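Local atomic coordinates of cpftsy (Physcomitrella patens, PDB entry 4AK9), a protein that probably acts as the chloroplast signal recognition particle receptor, a SIMIBI-class GTPase that takes part in protein targeting during chloroplast biogenesis. Residues 94-97 against 98-102; 208-211 against 212-216; 282-285 against 286-290. All blocks are in the same frame, centred on the assembly; numbering follows the deposited sequence.

Contact 1 (94-97 against 98-102)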
loop_
_atom_site.group_PDB
_atom_site.type_symbol
_atom_site.label_atom_id
_atom_site.label_comp_id
_atom_site.label_asym_id
_atom_site.label_seq_id
_atom_site.Cartn_x
_atom_site.Cartn_y
_atom_site.Cartn_z
ATOM N N LYS A 94 -1.168 22.753 0.646
ATOM C CA LYS A 94 -1.148 23.310 2.004
ATOM C C LYS A 94 -1.629 22.335 3.056
ATOM O O LYS A 94 -1.089 22.300 4.150
ATOM C CB LYS A 94 -1.956 24.610 2.097
ATOM C CG LYS A 94 -1.321 25.720 1.314
ATOM C CD LYS A 94 -2.188 26.976 1.252
ATOM C CE LYS A 94 -1.519 28.033 0.372
ATOM N NZ LYS A 94 -2.501 29.015 -0.178
ATOM N N ASN A 95 -2.650 21.550 2.729
ATOM C CA ASN A 95 -3.186 20.582 3.661
ATOM C C ASN A 95 -2.158 19.494 3.939
ATOM O O ASN A 95 -2.045 19.028 5.071
ATOM C CB ASN A 95 -4.469 19.937 3.147
ATOM C CG ASN A 95 -5.630 20.912 3.094
ATOM O OD1 ASN A 95 -5.583 21.988 3.698
ATOM N ND2 ASN A 95 -6.685 20.538 2.366
ATOM N N ILE A 96 -1.388 19.124 2.919
ATOM C CA ILE A 96 -0.345 18.122 3.124
ATOM C C ILE A 96 0.753 18.703 3.995
ATOM O O ILE A 96 1.234 18.059 4.921
ATOM C CB ILE A 96 0.214 17.568 1.788
ATOM C CG1 ILE A 96 -0.887 16.784 1.088
ATOM C CG2 ILE A 96 1.432 16.664 2.057
ATOM C CD1 ILE A 96 -0.608 16.471 -0.379
ATOM N N PHE A 97 1.141 19.948 3.727
ATOM C CA PHE A 97 2.104 20.612 4.593
ATOM C C PHE A 97 1.627 20.672 6.050
ATOM O O PHE A 97 2.386 20.413 6.969
ATOM C CB PHE A 97 2.415 22.020 4.078
ATOM C CG PHE A 97 3.361 22.773 4.957
ATOM C CD1 PHE A 97 4.718 22.560 4.859
ATOM C CD2 PHE A 97 2.889 23.675 5.905
ATOM C CE1 PHE A 97 5.599 23.243 5.693
ATOM C CE2 PHE A 97 3.767 24.368 6.720
ATOM C CZ PHE A 97 5.124 24.148 6.615
ATOM N N LYS A 98 0.357 21.010 6.262
ATOM C CA LYS A 98 -0.166 21.057 7.627
ATOM C C LYS A 98 -0.134 19.715 8.334
ATOM O O LYS A 98 0.266 19.642 9.496
ATOM C CB LYS A 98 -1.584 21.630 7.628
ATOM C CG LYS A 98 -1.573 23.096 7.288
ATOM C CD LYS A 98 -2.962 23.713 7.275
ATOM C CE LYS A 98 -3.582 23.770 8.678
ATOM N NZ LYS A 98 -4.269 22.507 9.097
ATOM N N LEU A 99 -0.557 18.660 7.640
ATOM C CA LEU A 99 -0.540 17.326 8.225
ATOM C C LEU A 99 0.873 16.955 8.633
ATOM O O LEU A 99 1.059 16.274 9.641
ATOM C CB LEU A 99 -1.025 16.289 7.224
ATOM C CG LEU A 99 -2.523 16.195 6.986
ATOM C CD1 LEU A 99 -2.788 14.873 6.255
ATOM C CD2 LEU A 99 -3.262 16.233 8.319
ATOM N N LEU A 100 1.871 17.406 7.861
ATOM C CA LEU A 100 3.278 17.064 8.147
ATOM C C LEU A 100 3.893 17.825 9.318
ATOM O O LEU A 100 4.930 17.441 9.844
ATOM C CB LEU A 100 4.159 17.232 6.885
ATOM C CG LEU A 100 4.001 16.160 5.785
ATOM C CD1 LEU A 100 4.624 16.691 4.455
ATOM C CD2 LEU A 100 4.690 14.860 6.211
ATOM N N THR A 101 3.257 18.918 9.728
ATOM C CA THR A 101 3.903 19.833 10.645
ATOM C C THR A 101 3.087 20.220 11.888
ATOM O O THR A 101 3.658 20.669 12.878
ATOM C CB THR A 101 4.227 21.158 9.915
ATOM O OG1 THR A 101 3.015 21.664 9.316
ATOM C CG2 THR A 101 5.285 20.953 8.823
ATOM N N GLU A 102 1.768 20.128 11.827
ATOM C CA GLU A 102 0.952 20.679 12.921
ATOM C C GLU A 102 1.069 19.938 14.256
ATOM O O GLU A 102 0.870 20.549 15.316
ATOM C CB GLU A 102 -0.519 20.739 12.501
ATOM C CG GLU A 102 -1.161 19.345 12.407
ATOM C CD GLU A 102 -2.413 19.320 11.535
ATOM O OE1 GLU A 102 -2.963 20.414 11.243
ATOM O OE2 GLU A 102 -2.857 18.208 11.152
#
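Thr-101 folds back onto Phe-97, one helical turn earlier, and meets it with both branches. Its hydroxyl OG1 donates to the backbone O of Phe-97 at 2.7 Å, a short bond formed because OG1 sits between the backbone N and the carbonyl carbon (chi1 54°), which brings it back to the carbonyl of the residue four earlier. The donor stands 33° out of the carbonyl plane. The methyl CG2 then falls over one face of the Phe-97 ring, 4.1 Å from the centroid and displaced toward the rim, a CH-pi contact. Phe-97 CG lies opposite the backbone N (chi1 178°), next to its own carbonyl, which puts the ring on the side where Thr-101 comes. A valine here keeps a methyl but has no hydroxyl, and the Phe-97 carbonyl would probably be held less firmly at this end of the helix.

All this takes place in the last turns of helix 85-101, a helix of the SRP54-type helical bundle. Regular bonds join Lys-98 N to Lys-94 O and Leu-99 N to Asn-95 O, but Leu-100 N, 3.1 Å from Ile-96 O, also reaches weakly to Phe-97 O. On the buried side Ile-96 and Leu-100 lie alongside each other, CG2 to CD1 4.0 Å, branched aliphatics suited to packing against helix 280-288. Asn-95 and Leu-99 turn to helix 63-78, whereas Phe-97 and Thr-101 pack on Ala-309 of helix 309-316. Lys-98, a long chain fit for the exposed side, bends at its last two torsions, bringing NZ within 3.3 Å of Glu-102 OE1 in a weakly bonded salt bridge.

Contact 2 (208-211 against 212-216)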
loop_
_atom_site.group_PDB
_atom_site.type_symbol
_atom_site.label_atom_id
_atom_site.label_comp_id
_atom_site.label_asym_id
_atom_site.label_seq_id
_atom_site.Cartn_x
_atom_site.Cartn_y
_atom_site.Cartn_z
ATOM N N SER A 208 19.866 -5.083 17.313
ATOM C CA SER A 208 19.288 -6.222 16.608
ATOM C C SER A 208 17.797 -5.976 16.382
ATOM O O SER A 208 17.140 -5.288 17.168
ATOM C CB SER A 208 19.510 -7.514 17.381
ATOM O OG SER A 208 20.889 -7.694 17.641
ATOM N N GLY A 209 17.254 -6.518 15.301
ATOM C CA GLY A 209 15.816 -6.407 15.077
ATOM C C GLY A 209 15.376 -7.363 13.993
ATOM O O GLY A 209 16.187 -7.732 13.139
ATOM N N ARG A 210 14.119 -7.789 14.064
ATOM C CA ARG A 210 13.528 -8.644 13.053
ATOM C C ARG A 210 12.214 -8.040 12.562
ATOM O O ARG A 210 11.673 -7.125 13.167
ATOM C CB ARG A 210 13.243 -10.031 13.635
ATOM C CG ARG A 210 14.483 -10.745 14.171
ATOM C CD ARG A 210 15.200 -11.565 13.088
ATOM N NE ARG A 210 14.340 -12.524 12.369
ATOM C CZ ARG A 210 13.540 -13.447 12.926
ATOM N NH1 ARG A 210 13.433 -13.572 14.249
ATOM N NH2 ARG A 210 12.827 -14.261 12.141
ATOM N N LEU A 211 11.700 -8.600 11.482
ATOM C CA LEU A 211 10.424 -8.150 10.933
ATOM C C LEU A 211 9.302 -8.370 11.912
ATOM O O LEU A 211 8.424 -7.518 12.072
ATOM C CB LEU A 211 10.150 -8.910 9.654
ATOM C CG LEU A 211 8.889 -8.462 8.922
ATOM C CD1 LEU A 211 8.911 -6.957 8.686
ATOM C CD2 LEU A 211 8.869 -9.246 7.614
ATOM N N HIS A 212 9.330 -9.507 12.599
ATOM C CA HIS A 212 8.362 -9.758 13.663
ATOM C C HIS A 212 9.081 -9.927 14.995
ATOM O O HIS A 212 9.919 -10.813 15.137
ATOM C CB HIS A 212 7.521 -10.973 13.313
ATOM C CG HIS A 212 6.817 -10.821 12.001
ATOM N ND1 HIS A 212 5.759 -9.962 11.836
ATOM C CD2 HIS A 212 7.065 -11.366 10.783
ATOM C CE1 HIS A 212 5.358 -10.000 10.572
ATOM N NE2 HIS A 212 6.129 -10.846 9.918
ATOM N N THR A 213 8.753 -9.055 15.951
ATOM C CA THR A 213 9.341 -9.110 17.288
ATOM C C THR A 213 8.828 -10.312 18.049
ATOM O O THR A 213 7.651 -10.671 17.956
ATOM C CB THR A 213 9.054 -7.806 18.101
ATOM O OG1 THR A 213 9.755 -7.838 19.359
ATOM C CG2 THR A 213 7.541 -7.593 18.347
ATOM N N ASN A 214 9.723 -10.959 18.780
ATOM C CA ASN A 214 9.294 -11.930 19.773
ATOM C C ASN A 214 9.673 -11.421 21.153
ATOM O O ASN A 214 10.359 -10.397 21.274
ATOM C CB ASN A 214 9.881 -13.325 19.500
ATOM C CG ASN A 214 11.403 -13.323 19.399
ATOM O OD1 ASN A 214 12.104 -12.709 20.211
ATOM N ND2 ASN A 214 11.924 -14.024 18.398
ATOM N N TYR A 215 9.219 -12.134 22.178
ATOM C CA TYR A 215 9.452 -11.751 23.555
ATOM C C TYR A 215 10.934 -11.512 23.800
ATOM O O TYR A 215 11.311 -10.500 24.396
ATOM C CB TYR A 215 8.924 -12.845 24.480
ATOM C CG TYR A 215 9.055 -12.531 25.950
ATOM C CD1 TYR A 215 8.108 -11.739 26.594
ATOM C CD2 TYR A 215 10.120 -13.031 26.698
ATOM C CE1 TYR A 215 8.212 -11.450 27.936
ATOM C CE2 TYR A 215 10.238 -12.750 28.051
ATOM C CZ TYR A 215 9.277 -11.956 28.663
ATOM O OH TYR A 215 9.371 -11.658 30.006
ATOM N N ASN A 216 11.776 -12.429 23.326
ATOM C CA ASN A 216 13.205 -12.344 23.611
ATOM C C ASN A 216 13.877 -11.163 22.948
ATOM O O ASN A 216 14.677 -10.482 23.570
ATOM C CB ASN A 216 13.927 -13.629 23.222
ATOM C CG ASN A 216 13.585 -14.784 24.138
ATOM O OD1 ASN A 216 12.940 -14.607 25.180
ATOM N ND2 ASN A 216 14.019 -15.983 23.759
#
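His-212 lays its imidazole beside the side chain of Leu-211, the two pointing the same way. Leu-211 CG is 4.0 Å from the ring centroid, 22° off the normal, a CH-pi contact offset toward the rim. The leucine stretches out to the ring because its CG is opposite the backbone N (chi1 -176°), and His-212 NE2 lies close to both Leu-211 CG and CD2, at 3.8 and 3.9 Å. The same NE2 hydrogen-bonds OE2 of Glu-53 of the second subunit, which helps fix the ring's rotation. A histidine suits the place, offering the pi face of its ring to the leucine CH and a polar nitrogen to the neighbouring chain. Arg-210 CB approaches His-212 O to 3.7 Å.

This is the loop between strand 202-205 and helix 215-231 of the GTPase domain, on the surface and at the interface with the second copy. Next along it, Thr-213 turns from the preceding residues and packs on Met-218 of the helix. Asn-214 then takes the N-cap position of the helix starting at Tyr-215: its OD1 accepts from the backbone N of Leu-217, giving a first-turn amide a partner it cannot find in the helix, a task for which the short amide side chain of asparagine is well fitted. Its ND2 lies 4.4 Å from Arg-210 NH1, at the edge of the guanidinium and near its plane, a neighbour and not a bonded partner. The arginine, bent at its second and third torsions, commits NE to a salt bridge with Asp-50 of the second subunit.

Contact 3 (282-285 against 286-290); sequences VSVV and DELSI
With CG1 of Val-284 between the backbone N and the carbonyl carbon (chi1 80°), CG2 is left opposite the N and beside the carbonyl, while Leu-288 sets CG opposite its own carbonyl carbon (chi1 -58°); together these torsions bring Val-284 CG2 within 4.1 Å of Leu-288 CG, the two side chains crossing at a slant. Leu-288 CB also rests 3.4 Å from Val-284 O, the carbonyl that accepts its backbone N-H. Beta-branched valine makes a compact surface here, and the longer leucine extends it. The succession of backbone bonds ends as Ser-289 N reaches Val-285 O, its N-H angle down to 136°; Ser-289 then takes positive phi and breaks the helix. Val-285 CG2 packs 3.9 Å from Ile-290 O, a buried carbonyl with no partner in the model.

The acids find their partners outside the helix. Asp-286 hydrogen-bonds Thr-65 through OD2 and forms a salt bridge with Lys-68 through OD1, both on helix 63-78, and Glu-287 forms one with Arg-256 on helix 251-261. Helix 280-288 is the connection of a beta-alpha-beta unit: Val-284 and Leu-288 lie on Phe-267 of strand 266-270 and on helix 251-261, while Val-284 and Val-285 meet Val-292 of strand 292-296.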
loop_
_atom_site.group_PDB
_atom_site.type_symbol
_atom_site.label_atom_id
_atom_site.label_comp_id
_atom_site.label_asym_id
_atom_site.label_seq_id
_atom_site.Cartn_x
_atom_site.Cartn_y
_atom_site.Cartn_z
ATOM N N VAL A 282 3.752 10.866 4.419
ATOM C CA VAL A 282 2.675 11.625 5.038
ATOM C C VAL A 282 1.852 10.745 5.957
ATOM O O VAL A 282 1.533 11.114 7.087
ATOM C CB VAL A 282 1.775 12.266 3.936
ATOM C CG1 VAL A 282 0.675 13.146 4.594
ATOM C CG2 VAL A 282 2.647 13.070 2.996
ATOM N N SER A 283 1.552 9.547 5.492
ATOM C CA SER A 283 0.743 8.619 6.270
ATOM C C SER A 283 1.392 8.245 7.586
ATOM O O SER A 283 0.712 8.139 8.613
ATOM C CB SER A 283 0.492 7.357 5.461
ATOM O OG SER A 283 -0.209 7.687 4.244
ATOM N N VAL A 284 2.704 8.009 7.564
ATOM C CA VAL A 284 3.381 7.630 8.811
ATOM C C VAL A 284 3.401 8.785 9.817
ATOM O O VAL A 284 3.156 8.588 11.008
ATOM C CB VAL A 284 4.792 6.967 8.571
ATOM C CG1 VAL A 284 5.845 7.990 8.294
ATOM C CG2 VAL A 284 5.220 6.194 9.819
ATOM N N VAL A 285 3.624 10.000 9.349
ATOM C CA VAL A 285 3.628 11.159 10.254
ATOM C C VAL A 285 2.220 11.375 10.809
ATOM O O VAL A 285 2.042 11.565 12.012
ATOM C CB VAL A 285 4.138 12.412 9.543
ATOM C CG1 VAL A 285 3.949 13.670 10.456
ATOM C CG2 VAL A 285 5.614 12.228 9.180
ATOM N N ASP A 286 1.224 11.312 9.926
ATOM C CA ASP A 286 -0.181 11.474 10.304
ATOM C C ASP A 286 -0.656 10.425 11.313
ATOM O O ASP A 286 -1.256 10.758 12.356
ATOM C CB ASP A 286 -1.065 11.453 9.052
ATOM C CG ASP A 286 -2.542 11.652 9.381
ATOM O OD1 ASP A 286 -2.850 12.473 10.287
ATOM O OD2 ASP A 286 -3.393 10.959 8.765
ATOM N N GLU A 287 -0.379 9.152 11.045
ATOM C CA GLU A 287 -0.870 8.084 11.890
ATOM C C GLU A 287 -0.110 7.935 13.186
ATOM O O GLU A 287 -0.725 7.590 14.204
ATOM C CB GLU A 287 -0.843 6.734 11.145
ATOM C CG GLU A 287 -1.874 6.615 9.990
ATOM C CD GLU A 287 -3.305 6.448 10.499
ATOM O OE1 GLU A 287 -3.502 5.738 11.521
ATOM O OE2 GLU A 287 -4.236 7.039 9.894
ATOM N N LEU A 288 1.210 8.172 13.180
ATOM C CA LEU A 288 2.038 7.871 14.367
ATOM C C LEU A 288 2.416 9.091 15.203
ATOM O O LEU A 288 2.907 8.958 16.351
ATOM C CB LEU A 288 3.325 7.061 14.018
ATOM C CG LEU A 288 3.193 5.684 13.309
ATOM C CD1 LEU A 288 4.189 4.702 13.904
ATOM C CD2 LEU A 288 1.797 5.083 13.371
ATOM N N SER A 289 2.179 10.288 14.659
ATOM C CA SER A 289 2.482 11.529 15.368
ATOM C C SER A 289 3.949 11.612 15.815
ATOM O O SER A 289 4.248 12.161 16.886
ATOM C CB SER A 289 1.531 11.693 16.584
ATOM O OG SER A 289 0.150 11.567 16.183
ATOM N N ILE A 290 4.861 11.080 14.989
ATOM C CA ILE A 290 6.309 11.090 15.237
ATOM C C ILE A 290 6.944 11.553 13.929
ATOM O O ILE A 290 6.497 11.122 12.839
ATOM C CB ILE A 290 6.796 9.663 15.544
ATOM C CG1 ILE A 290 6.277 9.218 16.924
ATOM C CG2 ILE A 290 8.340 9.562 15.505
ATOM C CD1 ILE A 290 6.384 7.726 17.093
#

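In the fold
Contact 3 is the most buried, with four of its nine touching residues buried and none exposed; contact 1 has two buried and two exposed of eight, and contact 2 is at the surface. Contacts 1 and 3 are neighbours, centres about 11 Å apart, and bring helix 85-101 against helix 280-288, as where Ile-96 CG2 meets Val-282 CG2 at 3.9 Å. Here a helix of the helical bundle packs on the GTPase domain, and mainly apolar packing joins the two. Contact 2 lies across the chain's centre from contact 1, in a loop of the GTPase domain. It has no hydrogen bond between its segments; Arg-210 and His-212 reach the second subunit, whereas the acids of contact 3 find bases within the chain.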